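Local coordinates for conserved hypothetical protein (Chlorobium tepidum TLS, PDB 1T6S) that takes part in chromosome partitioning as segregation and condensation protein B, probably as a subunit of the SMC-ScpA-ScpB complex, and carries winged helix-turn-helix folds, at residues S11-I16 with R50-T55; R60-A65 with R69-P74; V109-I114 with Y124-L129; R128-G133 with L148-T153. All coordinates share one frame; numbering follows the deposited sequence.

Contact 1 (S11-I16 with R50-T55)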
loop_
_atom_site.group_PDB
_atom_site.type_symbol
_atom_site.label_atom_id
_atom_site.label_comp_id
_atom_site.label_asym_id
_atom_site.label_seq_id
_atom_site.Cartn_x
_atom_site.Cartn_y
_atom_site.Cartn_z
ATOM N N SER A 11 -12.163 -34.688 2.768
ATOM C CA SER A 11 -10.847 -34.143 2.432
ATOM C C SER A 11 -10.992 -32.863 1.598
ATOM O O SER A 11 -10.267 -31.892 1.805
ATOM C CB SER A 11 -10.031 -35.167 1.661
ATOM O OG SER A 11 -9.922 -36.359 2.420
ATOM N N LEU A 12 -11.915 -32.868 0.639
ATOM C CA LEU A 12 -12.120 -31.676 -0.173
ATOM C C LEU A 12 -12.543 -30.527 0.727
ATOM O O LEU A 12 -12.034 -29.407 0.606
ATOM C CB LEU A 12 -13.194 -31.908 -1.229
ATOM C CG LEU A 12 -12.833 -32.836 -2.397
ATOM C CD1 LEU A 12 -14.086 -33.085 -3.239
ATOM C CD2 LEU A 12 -11.730 -32.233 -3.253
ATOM N N GLU A 13 -13.486 -30.794 1.623
ATOM C CA GLU A 13 -13.951 -29.757 2.537
ATOM C C GLU A 13 -12.802 -29.150 3.344
ATOM O O GLU A 13 -12.649 -27.914 3.424
ATOM C CB GLU A 13 -14.988 -30.317 3.504
ATOM C CG GLU A 13 -15.363 -29.319 4.584
ATOM C CD GLU A 13 -16.467 -29.840 5.482
ATOM O OE1 GLU A 13 -17.661 -29.640 5.142
ATOM O OE2 GLU A 13 -16.134 -30.465 6.514
ATOM N N ALA A 14 -11.994 -30.023 3.937
ATOM C CA ALA A 14 -10.854 -29.583 4.756
ATOM C C ALA A 14 -9.852 -28.744 3.960
ATOM O O ALA A 14 -9.332 -27.757 4.466
ATOM C CB ALA A 14 -10.151 -30.800 5.353
ATOM N N LEU A 15 -9.583 -29.141 2.718
ATOM C CA LEU A 15 -8.634 -28.397 1.887
ATOM C C LEU A 15 -9.204 -27.026 1.493
ATOM O O LEU A 15 -8.554 -25.993 1.682
ATOM C CB LEU A 15 -8.262 -29.225 0.641
ATOM C CG LEU A 15 -7.386 -30.480 0.882
ATOM C CD1 LEU A 15 -7.344 -31.358 -0.359
ATOM C CD2 LEU A 15 -5.945 -30.051 1.260
ATOM N N ILE A 16 -10.427 -27.014 0.968
ATOM C CA ILE A 16 -11.056 -25.761 0.569
ATOM C C ILE A 16 -11.232 -24.850 1.784
ATOM O O ILE A 16 -11.025 -23.637 1.713
ATOM C CB ILE A 16 -12.426 -26.014 -0.101
ATOM C CG1 ILE A 16 -12.216 -26.886 -1.351
ATOM C CG2 ILE A 16 -13.089 -24.677 -0.493
ATOM C CD1 ILE A 16 -13.493 -27.313 -2.044
ATOM N N ARG A 50 -24.994 -28.985 -0.503
ATOM C CA ARG A 50 -26.317 -29.496 -0.154
ATOM C C ARG A 50 -26.363 -29.807 1.347
ATOM O O ARG A 50 -27.365 -29.519 2.016
ATOM C CB ARG A 50 -26.672 -30.726 -0.996
ATOM C CG ARG A 50 -27.568 -30.392 -2.188
ATOM C CD ARG A 50 -28.118 -31.647 -2.885
ATOM N NE ARG A 50 -27.111 -32.334 -3.691
ATOM C CZ ARG A 50 -26.679 -31.903 -4.872
ATOM N NH1 ARG A 50 -27.164 -30.786 -5.396
ATOM N NH2 ARG A 50 -25.761 -32.590 -5.528
ATOM N N ASP A 51 -25.282 -30.366 1.887
ATOM C CA ASP A 51 -25.221 -30.665 3.322
ATOM C C ASP A 51 -25.226 -29.391 4.170
ATOM O O ASP A 51 -25.776 -29.379 5.279
ATOM C CB ASP A 51 -23.964 -31.479 3.673
ATOM C CG ASP A 51 -24.035 -32.920 3.179
ATOM O OD1 ASP A 51 -25.105 -33.550 3.345
ATOM O OD2 ASP A 51 -23.013 -33.425 2.636
ATOM N N TYR A 52 -24.595 -28.330 3.657
ATOM C CA TYR A 52 -24.545 -27.040 4.367
ATOM C C TYR A 52 -25.961 -26.480 4.449
ATOM O O TYR A 52 -26.386 -25.967 5.486
ATOM C CB TYR A 52 -23.631 -26.046 3.624
ATOM C CG TYR A 52 -22.183 -26.492 3.544
ATOM C CD1 TYR A 52 -21.349 -26.046 2.505
ATOM C CD2 TYR A 52 -21.665 -27.422 4.456
ATOM C CE1 TYR A 52 -20.041 -26.532 2.363
ATOM C CE2 TYR A 52 -20.356 -27.910 4.326
ATOM C CZ TYR A 52 -19.559 -27.466 3.273
ATOM O OH TYR A 52 -18.307 -28.001 3.099
ATOM N N GLU A 53 -26.683 -26.572 3.339
ATOM C CA GLU A 53 -28.060 -26.103 3.296
ATOM C C GLU A 53 -28.917 -26.925 4.263
ATOM O O GLU A 53 -29.722 -26.377 5.006
ATOM C CB GLU A 53 -28.614 -26.242 1.888
ATOM C CG GLU A 53 -30.126 -26.168 1.839
ATOM C CD GLU A 53 -30.642 -24.760 1.958
ATOM O OE1 GLU A 53 -31.863 -24.590 2.176
ATOM O OE2 GLU A 53 -29.828 -23.820 1.822
ATOM N N ALA A 54 -28.710 -28.237 4.250
ATOM C CA ALA A 54 -29.447 -29.182 5.087
ATOM C C ALA A 54 -29.270 -29.010 6.598
ATOM O O ALA A 54 -30.244 -29.096 7.353
ATOM C CB ALA A 54 -29.074 -30.598 4.691
ATOM N N THR A 55 -28.031 -28.785 7.030
ATOM C CA THR A 55 -27.713 -28.630 8.443
ATOM C C THR A 55 -27.793 -27.179 8.941
ATOM O O THR A 55 -27.598 -26.914 10.124
ATOM C CB THR A 55 -26.313 -29.234 8.751
ATOM O OG1 THR A 55 -25.310 -28.586 7.949
ATOM C CG2 THR A 55 -26.309 -30.735 8.419
#
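Glu-13 and Tyr-52 face each other across helical segments 11-16 and 50-55, whose nearest CA atoms, those of this pair, are 11.1 Å apart, so long side chains must span the gap. Glu-13 sets its CG anti to the backbone N (chi1 173°) and runs on extended, carrying the carboxylate away from helix 2-18. Tyr-52 answers with the full length of its ring, and its hydroxyl donates to the carboxylate: OH of Tyr-52 lies 2.7 Å from OE1 of Glu-13. The acceptor uses its anti lone pair, the one turned away from OE2. OE1 sits at the edge of the ring, near its plane, 3.3 Å from CE2 of Tyr-52, and the carboxylate and ring planes are 21° apart. Beyond this bridge, Tyr-52 meets Phe-59 edge-to-face and packs on Ile-61. The bond adds a polar link to the apolar packing between helices 2-18 and 38-55 and satisfies the hydroxyl at the end of a buried ring; its donated proton would be expected to stabilise the carboxylate as an anion.

Contact 2 (R60-A65 with R69-P74). With NO3 (nitrate ion), chain L; NO3 (nitrate ion), chain H.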
loop_
_atom_site.group_PDB
_atom_site.type_symbol
_atom_site.label_atom_id
_atom_site.label_comp_id
_atom_site.label_asym_id
_atom_site.label_seq_id
_atom_site.Cartn_x
_atom_site.Cartn_y
_atom_site.Cartn_z
ATOM N N ARG A 60 -21.067 -21.209 2.204
ATOM C CA ARG A 60 -21.181 -22.065 1.017
ATOM C C ARG A 60 -19.905 -22.008 0.212
ATOM O O ARG A 60 -19.184 -21.010 0.253
ATOM C CB ARG A 60 -22.314 -21.595 0.087
ATOM C CG ARG A 60 -23.720 -21.645 0.666
ATOM C CD ARG A 60 -24.246 -23.063 0.826
ATOM N NE ARG A 60 -25.641 -23.069 1.274
ATOM C CZ ARG A 60 -26.035 -22.837 2.523
ATOM N NH1 ARG A 60 -25.136 -22.589 3.470
ATOM N NH2 ARG A 60 -27.334 -22.824 2.821
ATOM N N ILE A 61 -19.637 -23.080 -0.528
ATOM C CA ILE A 61 -18.475 -23.120 -1.402
ATOM C C ILE A 61 -18.897 -22.561 -2.776
ATOM O O ILE A 61 -19.914 -22.964 -3.349
ATOM C CB ILE A 61 -17.922 -24.566 -1.581
ATOM C CG1 ILE A 61 -17.334 -25.066 -0.248
ATOM C CG2 ILE A 61 -16.856 -24.578 -2.666
ATOM C CD1 ILE A 61 -17.062 -26.564 -0.200
ATOM N N HIS A 62 -18.103 -21.620 -3.279
ATOM C CA HIS A 62 -18.331 -20.965 -4.560
ATOM C C HIS A 62 -17.178 -21.183 -5.547
ATOM O O HIS A 62 -15.990 -21.102 -5.191
ATOM C CB HIS A 62 -18.502 -19.455 -4.356
ATOM C CG HIS A 62 -19.718 -19.080 -3.568
ATOM N ND1 HIS A 62 -20.880 -18.640 -4.162
ATOM C CD2 HIS A 62 -19.949 -19.064 -2.235
ATOM C CE1 HIS A 62 -21.773 -18.366 -3.229
ATOM N NE2 HIS A 62 -21.232 -18.615 -2.051
ATOM N N ALA A 63 -17.544 -21.438 -6.797
ATOM C CA ALA A 63 -16.579 -21.637 -7.866
ATOM C C ALA A 63 -16.372 -20.280 -8.518
ATOM O O ALA A 63 -17.225 -19.819 -9.282
ATOM C CB ALA A 63 -17.132 -22.625 -8.890
ATOM N N ILE A 64 -15.258 -19.626 -8.207
ATOM C CA ILE A 64 -14.973 -18.318 -8.797
ATOM C C ILE A 64 -13.726 -18.412 -9.670
ATOM O O ILE A 64 -12.637 -18.674 -9.168
ATOM C CB ILE A 64 -14.732 -17.222 -7.718
ATOM C CG1 ILE A 64 -15.857 -17.225 -6.675
ATOM C CG2 ILE A 64 -14.681 -15.859 -8.377
ATOM C CD1 ILE A 64 -17.250 -17.117 -7.262
ATOM N N ALA A 65 -13.893 -18.218 -10.978
ATOM C CA ALA A 65 -12.771 -18.263 -11.925
ATOM C C ALA A 65 -11.864 -19.487 -11.785
ATOM O O ALA A 65 -10.634 -19.359 -11.770
ATOM C CB ALA A 65 -11.932 -16.995 -11.781
ATOM N N ARG A 69 -13.777 -21.507 -3.108
ATOM C CA ARG A 69 -13.545 -20.925 -1.780
ATOM C C ARG A 69 -14.870 -20.789 -1.042
ATOM O O ARG A 69 -15.931 -20.721 -1.660
ATOM C CB ARG A 69 -12.868 -19.547 -1.872
ATOM C CG ARG A 69 -13.800 -18.367 -2.196
ATOM C CD ARG A 69 -14.505 -18.499 -3.545
ATOM N NE ARG A 69 -13.628 -18.549 -4.729
ATOM C CZ ARG A 69 -12.813 -17.575 -5.142
ATOM N NH1 ARG A 69 -12.709 -16.436 -4.471
ATOM N NH2 ARG A 69 -12.142 -17.708 -6.280
ATOM N N PHE A 70 -14.799 -20.768 0.282
ATOM C CA PHE A 70 -15.975 -20.594 1.120
ATOM C C PHE A 70 -16.305 -19.118 1.185
ATOM O O PHE A 70 -15.409 -18.273 1.136
ATOM C CB PHE A 70 -15.697 -21.069 2.548
ATOM C CG PHE A 70 -15.923 -22.536 2.759
ATOM C CD1 PHE A 70 -14.896 -23.449 2.551
ATOM C CD2 PHE A 70 -17.181 -23.009 3.145
ATOM C CE1 PHE A 70 -15.109 -24.820 2.725
ATOM C CE2 PHE A 70 -17.408 -24.379 3.324
ATOM C CZ PHE A 70 -16.371 -25.285 3.112
ATOM N N LEU A 71 -17.591 -18.814 1.293
ATOM C CA LEU A 71 -18.073 -17.437 1.430
ATOM C C LEU A 71 -19.284 -17.507 2.360
ATOM O O LEU A 71 -20.032 -18.485 2.318
ATOM C CB LEU A 71 -18.492 -16.872 0.068
ATOM C CG LEU A 71 -17.745 -15.659 -0.496
ATOM C CD1 LEU A 71 -16.242 -15.836 -0.411
ATOM C CD2 LEU A 71 -18.177 -15.465 -1.948
ATOM N N THR A 72 -19.473 -16.505 3.217
ATOM C CA THR A 72 -20.634 -16.525 4.110
ATOM C C THR A 72 -21.864 -16.068 3.321
ATOM O O THR A 72 -21.744 -15.326 2.346
ATOM C CB THR A 72 -20.469 -15.619 5.381
ATOM O OG1 THR A 72 -19.969 -14.331 5.011
ATOM C CG2 THR A 72 -19.505 -16.273 6.387
ATOM N N GLU A 73 -23.032 -16.528 3.750
ATOM C CA GLU A 73 -24.299 -16.216 3.104
ATOM C C GLU A 73 -24.659 -14.728 3.155
ATOM O O GLU A 73 -24.411 -14.049 4.150
ATOM C CB GLU A 73 -25.414 -17.051 3.744
ATOM C CG GLU A 73 -25.317 -18.525 3.414
ATOM C CD GLU A 73 -25.783 -18.827 1.998
ATOM O OE1 GLU A 73 -27.004 -19.035 1.805
ATOM O OE2 GLU A 73 -24.936 -18.838 1.070
ATOM N N PRO A 74 -25.265 -14.207 2.073
ATOM C CA PRO A 74 -25.655 -12.792 2.004
ATOM C C PRO A 74 -26.539 -12.358 3.151
ATOM O O PRO A 74 -26.646 -11.171 3.452
ATOM C CB PRO A 74 -26.344 -12.682 0.639
ATOM C CG PRO A 74 -26.905 -14.054 0.426
ATOM C CD PRO A 74 -25.756 -14.940 0.889
HETATM N N NO3 L . -20.408 -18.607 -7.461
HETATM O O1 NO3 L . -20.362 -17.571 -6.784
HETATM O O2 NO3 L . -20.244 -18.499 -8.632
HETATM O O3 NO3 L . -20.616 -19.650 -6.878
HETATM N N NO3 H . -20.365 -23.633 -6.981
HETATM O O1 NO3 H . -21.458 -24.140 -7.278
HETATM O O2 NO3 H . -20.206 -22.480 -7.273
HETATM O O3 NO3 H . -19.559 -24.342 -6.429
HETATM O O HOH W 1 -22.365 -18.311 0.471
#
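Arg-69 reaches Ile-64 by folding back on itself: its CG stands between the backbone N and carbonyl carbon (chi1 80°), and further bends at chi2 and chi3 lay the guanidinium across Ile-64, whose CB lies over one face. NH2 of Arg-69 makes a weak bond to the Ile-64 carbonyl, while NE is held by the Gly-67 carbonyl. Arg-60, bent at chi2, brings its guanidinium over the carboxylate of Glu-73 with the planes 7° apart; NH2 of Arg-60 is a long 3.9 Å from OE1 of Glu-73, a bridge of charge alone, and its stronger partner is Glu-53. On the face bearing Ile-61 and Phe-70, CG1 of Ile-61 sits 3.6 Å from the centroid of the Phe-70 ring, a CH-pi contact. On the other, CD2 of Leu-71 makes a CH-pi contact over one face of the His-62 ring, toward its rim; ND1 of His-62 binds a nitrate, probably from the crystallisation liquor, and NE2 is joined through water to Leu-71 O and Glu-73 OE2. Backbone bonds pair Arg-60 with Leu-71 and His-62 with Arg-69. These antiparallel strands form a beta hairpin, consistent with the wing of a winged helix-turn-helix domain.

Contact 3 (V109-I114 with Y124-L129). With NO3 (nitrate ion), chain C; NO3 (nitrate ion), chain G.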
loop_
_atom_site.group_PDB
_atom_site.type_symbol
_atom_site.label_atom_id
_atom_site.label_comp_id
_atom_site.label_asym_id
_atom_site.label_seq_id
_atom_site.Cartn_x
_atom_site.Cartn_y
_atom_site.Cartn_z
ATOM N N VAL A 109 4.529 17.975 -3.676
ATOM C CA VAL A 109 3.382 18.768 -3.229
ATOM C C VAL A 109 3.380 19.014 -1.722
ATOM O O VAL A 109 3.806 18.159 -0.944
ATOM C CB VAL A 109 2.048 18.059 -3.652
ATOM C CG1 VAL A 109 1.900 16.730 -2.927
ATOM C CG2 VAL A 109 0.863 18.956 -3.371
ATOM N N THR A 110 2.901 20.194 -1.329
ATOM C CA THR A 110 2.821 20.595 0.079
ATOM C C THR A 110 1.479 20.214 0.708
ATOM O O THR A 110 0.526 19.887 0.007
ATOM C CB THR A 110 2.921 22.124 0.233
ATOM O OG1 THR A 110 1.719 22.722 -0.271
ATOM C CG2 THR A 110 4.112 22.676 -0.545
ATOM N N LYS A 111 1.412 20.297 2.036
ATOM C CA LYS A 111 0.178 20.010 2.752
ATOM C C LYS A 111 -0.900 20.997 2.310
ATOM O O LYS A 111 -2.052 20.621 2.091
ATOM C CB LYS A 111 0.371 20.148 4.264
ATOM C CG LYS A 111 1.230 19.075 4.891
ATOM C CD LYS A 111 1.164 19.126 6.415
ATOM C CE LYS A 111 1.988 17.994 7.020
ATOM N NZ LYS A 111 1.972 18.009 8.519
ATOM N N GLY A 112 -0.530 22.267 2.189
ATOM C CA GLY A 112 -1.499 23.263 1.766
ATOM C C GLY A 112 -2.084 22.923 0.409
ATOM O O GLY A 112 -3.292 23.030 0.190
ATOM N N GLU A 113 -1.215 22.510 -0.508
ATOM C CA GLU A 113 -1.630 22.150 -1.843
ATOM C C GLU A 113 -2.529 20.912 -1.834
ATOM O O GLU A 113 -3.555 20.879 -2.513
ATOM C CB GLU A 113 -0.392 21.936 -2.729
ATOM C CG GLU A 113 0.267 23.260 -3.162
ATOM C CD GLU A 113 1.641 23.093 -3.807
ATOM O OE1 GLU A 113 2.090 24.038 -4.486
ATOM O OE2 GLU A 113 2.280 22.038 -3.636
ATOM N N ILE A 114 -2.162 19.905 -1.046
ATOM C CA ILE A 114 -2.964 18.681 -0.970
ATOM C C ILE A 114 -4.365 19.043 -0.477
ATOM O O ILE A 114 -5.378 18.554 -0.993
ATOM C CB ILE A 114 -2.329 17.650 0.006
ATOM C CG1 ILE A 114 -1.028 17.093 -0.601
ATOM C CG2 ILE A 114 -3.342 16.516 0.298
ATOM C CD1 ILE A 114 -0.119 16.406 0.398
ATOM N N TYR A 124 -4.304 13.986 9.682
ATOM C CA TYR A 124 -2.933 13.561 9.927
ATOM C C TYR A 124 -2.436 12.547 8.906
ATOM O O TYR A 124 -1.520 11.785 9.193
ATOM C CB TYR A 124 -2.787 12.933 11.319
ATOM C CG TYR A 124 -3.163 13.841 12.466
ATOM C CD1 TYR A 124 -4.415 13.741 13.073
ATOM C CD2 TYR A 124 -2.267 14.794 12.955
ATOM C CE1 TYR A 124 -4.767 14.564 14.139
ATOM C CE2 TYR A 124 -2.612 15.626 14.022
ATOM C CZ TYR A 124 -3.863 15.501 14.608
ATOM O OH TYR A 124 -4.213 16.302 15.663
ATOM N N SER A 125 -3.024 12.532 7.718
ATOM C CA SER A 125 -2.603 11.567 6.712
ATOM C C SER A 125 -1.130 11.661 6.348
ATOM O O SER A 125 -0.467 10.640 6.165
ATOM C CB SER A 125 -3.475 11.700 5.466
ATOM O OG SER A 125 -4.763 11.173 5.728
ATOM N N ILE A 126 -0.609 12.876 6.229
ATOM C CA ILE A 126 0.811 13.014 5.914
ATOM C C ILE A 126 1.666 12.372 6.997
ATOM O O ILE A 126 2.616 11.652 6.689
ATOM C CB ILE A 126 1.237 14.488 5.772
ATOM C CG1 ILE A 126 0.760 15.035 4.429
ATOM C CG2 ILE A 126 2.762 14.613 5.896
ATOM C CD1 ILE A 126 -0.705 15.215 4.351
ATOM N N ASP A 127 1.354 12.643 8.264
ATOM C CA ASP A 127 2.141 12.053 9.338
ATOM C C ASP A 127 2.047 10.528 9.285
ATOM O O ASP A 127 3.048 9.832 9.472
ATOM C CB ASP A 127 1.667 12.527 10.722
ATOM C CG ASP A 127 2.135 13.934 11.062
ATOM O OD1 ASP A 127 3.183 14.370 10.541
ATOM O OD2 ASP A 127 1.457 14.600 11.870
ATOM N N ARG A 128 0.850 10.011 9.023
ATOM C CA ARG A 128 0.665 8.563 8.961
ATOM C C ARG A 128 1.471 7.951 7.822
ATOM O O ARG A 128 2.130 6.927 7.998
ATOM C CB ARG A 128 -0.826 8.215 8.825
ATOM C CG ARG A 128 -1.662 8.671 10.009
ATOM C CD ARG A 128 -2.991 7.915 10.100
ATOM N NE ARG A 128 -3.827 8.104 8.912
ATOM C CZ ARG A 128 -4.647 9.128 8.706
ATOM N NH1 ARG A 128 -4.761 10.080 9.620
ATOM N NH2 ARG A 128 -5.341 9.194 7.575
ATOM N N LEU A 129 1.464 8.613 6.671
ATOM C CA LEU A 129 2.187 8.110 5.509
ATOM C C LEU A 129 3.701 8.199 5.717
ATOM O O LEU A 129 4.449 7.334 5.255
ATOM C CB LEU A 129 1.742 8.867 4.246
ATOM C CG LEU A 129 0.278 8.596 3.812
ATOM C CD1 LEU A 129 -0.111 9.490 2.654
ATOM C CD2 LEU A 129 0.146 7.120 3.410
HETATM N N NO3 C . -0.824 15.749 8.175
HETATM O O1 NO3 C . -0.733 16.988 8.341
HETATM O O2 NO3 C . -1.503 15.374 7.266
HETATM O O3 NO3 C . -0.224 15.039 8.936
HETATM N N NO3 G . 2.140 24.004 4.172
HETATM O O1 NO3 G . 2.671 23.194 4.993
HETATM O O2 NO3 G . 1.759 23.568 3.138
HETATM O O3 NO3 G . 2.058 25.169 4.500
#
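Ile-126 and Lys-111 meet near the start of helix 125-131, where a nitrate, probably from the crystallisation liquor, is bound by both segments. Tyr-124 holds the N-cap position before helix 125-131. The helix begins at Ser-125, and its next residue, Ile-126, carries most of the contact. CG2 of Ile-126 lies 3.6 Å from CE of Lys-111, the two side chains crossing at a slant, while CD1 of Ile-126 points tip to tip at CD1 of Ile-114, 4.2 Å away. Both isoleucines are buried, and Ile-126 also packs on Tyr-150 and Ile-135. The backbone N of Ile-126 donates to the nitrate, 2.8 Å from its O2, and the N of Asp-127 does likewise to O3. Lys-111 supplies the third donor: its chain, extended beyond CG (chi2 -169°), places NZ 2.9 Å from nitrate O1. Asp-127 stands nearby, its OD1 4.3 Å from NZ of Lys-111, too far for a salt bridge. In 109-114, Thr-110 and Glu-113 form a capping box, N of Glu-113 lying 3.0 Å from OG1 of Thr-110. Two backbone N-H groups at a helix start and a lysine ammonium thus grip one anion, a place where the helix dipole would probably add to the attraction, beside a small apolar contact between the two helices.

Contact 4 (R128-G133 with L148-T153). With NO3 (nitrate ion), chain N.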
loop_
_atom_site.group_PDB
_atom_site.type_symbol
_atom_site.label_atom_id
_atom_site.label_comp_id
_atom_site.label_asym_id
_atom_site.label_seq_id
_atom_site.Cartn_x
_atom_site.Cartn_y
_atom_site.Cartn_z
ATOM N N ARG A 128 0.850 10.011 9.023
ATOM C CA ARG A 128 0.665 8.563 8.961
ATOM C C ARG A 128 1.471 7.951 7.822
ATOM O O ARG A 128 2.130 6.927 7.998
ATOM C CB ARG A 128 -0.826 8.215 8.825
ATOM C CG ARG A 128 -1.662 8.671 10.009
ATOM C CD ARG A 128 -2.991 7.915 10.100
ATOM N NE ARG A 128 -3.827 8.104 8.912
ATOM C CZ ARG A 128 -4.647 9.128 8.706
ATOM N NH1 ARG A 128 -4.761 10.080 9.620
ATOM N NH2 ARG A 128 -5.341 9.194 7.575
ATOM N N LEU A 129 1.464 8.613 6.671
ATOM C CA LEU A 129 2.187 8.110 5.509
ATOM C C LEU A 129 3.701 8.199 5.717
ATOM O O LEU A 129 4.449 7.334 5.255
ATOM C CB LEU A 129 1.742 8.867 4.246
ATOM C CG LEU A 129 0.278 8.596 3.812
ATOM C CD1 LEU A 129 -0.111 9.490 2.654
ATOM C CD2 LEU A 129 0.146 7.120 3.410
ATOM N N LEU A 130 4.153 9.225 6.434
ATOM C CA LEU A 130 5.584 9.368 6.714
ATOM C C LEU A 130 6.026 8.274 7.689
ATOM O O LEU A 130 7.086 7.678 7.514
ATOM C CB LEU A 130 5.890 10.744 7.317
ATOM C CG LEU A 130 5.919 11.948 6.366
ATOM C CD1 LEU A 130 5.758 13.231 7.169
ATOM C CD2 LEU A 130 7.230 11.971 5.569
ATOM N N ALA A 131 5.213 8.018 8.710
ATOM C CA ALA A 131 5.518 6.995 9.706
ATOM C C ALA A 131 5.572 5.589 9.088
ATOM O O ALA A 131 6.207 4.687 9.638
ATOM C CB ALA A 131 4.487 7.042 10.843
ATOM N N ARG A 132 4.928 5.417 7.933
ATOM C CA ARG A 132 4.908 4.131 7.229
ATOM C C ARG A 132 5.945 4.080 6.112
ATOM O O ARG A 132 6.052 3.085 5.400
ATOM C CB ARG A 132 3.512 3.873 6.647
ATOM C CG ARG A 132 2.473 3.619 7.713
ATOM C CD ARG A 132 1.052 3.841 7.218
ATOM N NE ARG A 132 0.070 3.440 8.220
ATOM C CZ ARG A 132 -0.058 3.991 9.420
ATOM N NH1 ARG A 132 0.740 4.992 9.788
ATOM N NH2 ARG A 132 -0.974 3.523 10.265
ATOM N N GLY A 133 6.712 5.156 5.959
ATOM C CA GLY A 133 7.728 5.191 4.924
ATOM C C GLY A 133 7.224 5.224 3.488
ATOM O O GLY A 133 7.995 4.991 2.556
ATOM N N LEU A 148 7.313 22.321 3.411
ATOM C CA LEU A 148 7.868 21.061 2.935
ATOM C C LEU A 148 7.004 20.484 1.823
ATOM O O LEU A 148 5.770 20.599 1.862
ATOM C CB LEU A 148 7.929 20.054 4.088
ATOM C CG LEU A 148 8.852 20.416 5.259
ATOM C CD1 LEU A 148 8.699 19.425 6.416
ATOM C CD2 LEU A 148 10.281 20.414 4.741
ATOM N N GLN A 149 7.662 19.879 0.834
ATOM C CA GLN A 149 6.996 19.232 -0.299
ATOM C C GLN A 149 7.218 17.750 -0.127
ATOM O O GLN A 149 8.285 17.335 0.330
ATOM C CB GLN A 149 7.628 19.662 -1.621
ATOM C CG GLN A 149 7.550 21.140 -1.895
ATOM C CD GLN A 149 8.340 21.509 -3.122
ATOM O OE1 GLN A 149 9.556 21.324 -3.162
ATOM N NE2 GLN A 149 7.654 22.018 -4.137
ATOM N N TYR A 150 6.227 16.945 -0.495
ATOM C CA TYR A 150 6.351 15.493 -0.351
ATOM C C TYR A 150 6.280 14.739 -1.658
ATOM O O TYR A 150 5.750 15.241 -2.642
ATOM C CB TYR A 150 5.278 14.957 0.594
ATOM C CG TYR A 150 5.314 15.589 1.961
ATOM C CD1 TYR A 150 4.642 16.783 2.223
ATOM C CD2 TYR A 150 6.068 15.025 2.980
ATOM C CE1 TYR A 150 4.733 17.398 3.481
ATOM C CE2 TYR A 150 6.161 15.632 4.222
ATOM C CZ TYR A 150 5.496 16.813 4.464
ATOM O OH TYR A 150 5.621 17.403 5.698
ATOM N N GLY A 151 6.831 13.530 -1.653
ATOM C CA GLY A 151 6.814 12.684 -2.837
ATOM C C GLY A 151 6.748 11.243 -2.355
ATOM O O GLY A 151 6.971 10.994 -1.176
ATOM N N THR A 152 6.431 10.302 -3.240
ATOM C CA THR A 152 6.357 8.898 -2.854
ATOM C C THR A 152 7.782 8.342 -2.716
ATOM O O THR A 152 8.736 8.967 -3.173
ATOM C CB THR A 152 5.551 8.062 -3.901
ATOM O OG1 THR A 152 6.046 8.339 -5.214
ATOM C CG2 THR A 152 4.051 8.406 -3.833
ATOM N N THR A 153 7.914 7.168 -2.107
ATOM C CA THR A 153 9.215 6.538 -1.864
ATOM C C THR A 153 9.417 5.234 -2.648
ATOM O O THR A 153 8.447 4.630 -3.109
ATOM C CB THR A 153 9.370 6.195 -0.376
ATOM O OG1 THR A 153 8.351 5.256 0.002
ATOM C CG2 THR A 153 9.239 7.447 0.490
HETATM N N NO3 N . 4.656 7.313 -8.016
HETATM O O1 NO3 N . 4.384 6.677 -9.053
HETATM O O2 NO3 N . 5.665 7.976 -8.033
HETATM O O3 NO3 N . 3.894 7.219 -7.073
#
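Thr-153 and Gly-133 make the polar link of this contact, a hydrogen bond with OG1 of Thr-153 2.6 Å from O of Gly-133. The hydroxyl approaches in the carbonyl plane, on a lone pair, at a C=O...donor angle of 144°. With chi1 at 62°, OG1 of Thr-153 lies between its own backbone N and carbonyl carbon, from where it also accepts from the N of Phe-156 as the N-cap of helix 154-159. One hydroxyl therefore ties the end of one helix to the start of another. The apolar part joins Leu-130 to Tyr-150: both methyls of Leu-130 come to CE2 of Tyr-150 from one side, CD1 at 3.8 Å and CD2 at 4.0 Å, as the side chains cross at about a right angle. Within 128-133, Gly-133 has the positive phi (68°) that ends helix 125-131 in a Schellman motif; N of Gly-133 is 3.0 Å from O of Leu-130. NH1 of Arg-132 reaches back to O of Arg-128, while its NE bonds Phe-160 of the second subunit. Helix 125-131 thus lies against strand 148-152, the middle strand of a three-stranded sheet, with strand 135-140 beside it and helix 87-106 touching Leu-129.

The four contacts fall into two clusters on opposite sides of the chain's centre. Along the chain contact 1 comes first, then contact 2, then the pair 3 and 4, contact 4 beginning on the stretch where contact 3 ends. Contacts 1 and 2, with centres 11 Å apart, belong to the N-terminal part: strand 59-64 follows helix 38-55, and the Glu-53 to Arg-60 salt bridge joins them directly. Contacts 3 and 4, centres 8 Å apart, share helix 125-131, and their strands 109-110 and 148-152 are neighbours in one sheet. Contacts 2 and 3 are about 40 Å apart centre to centre, consistent with two winged helix-turn-helix domains, one in each half of the chain. Contacts 2 and 4 both touch the second subunit.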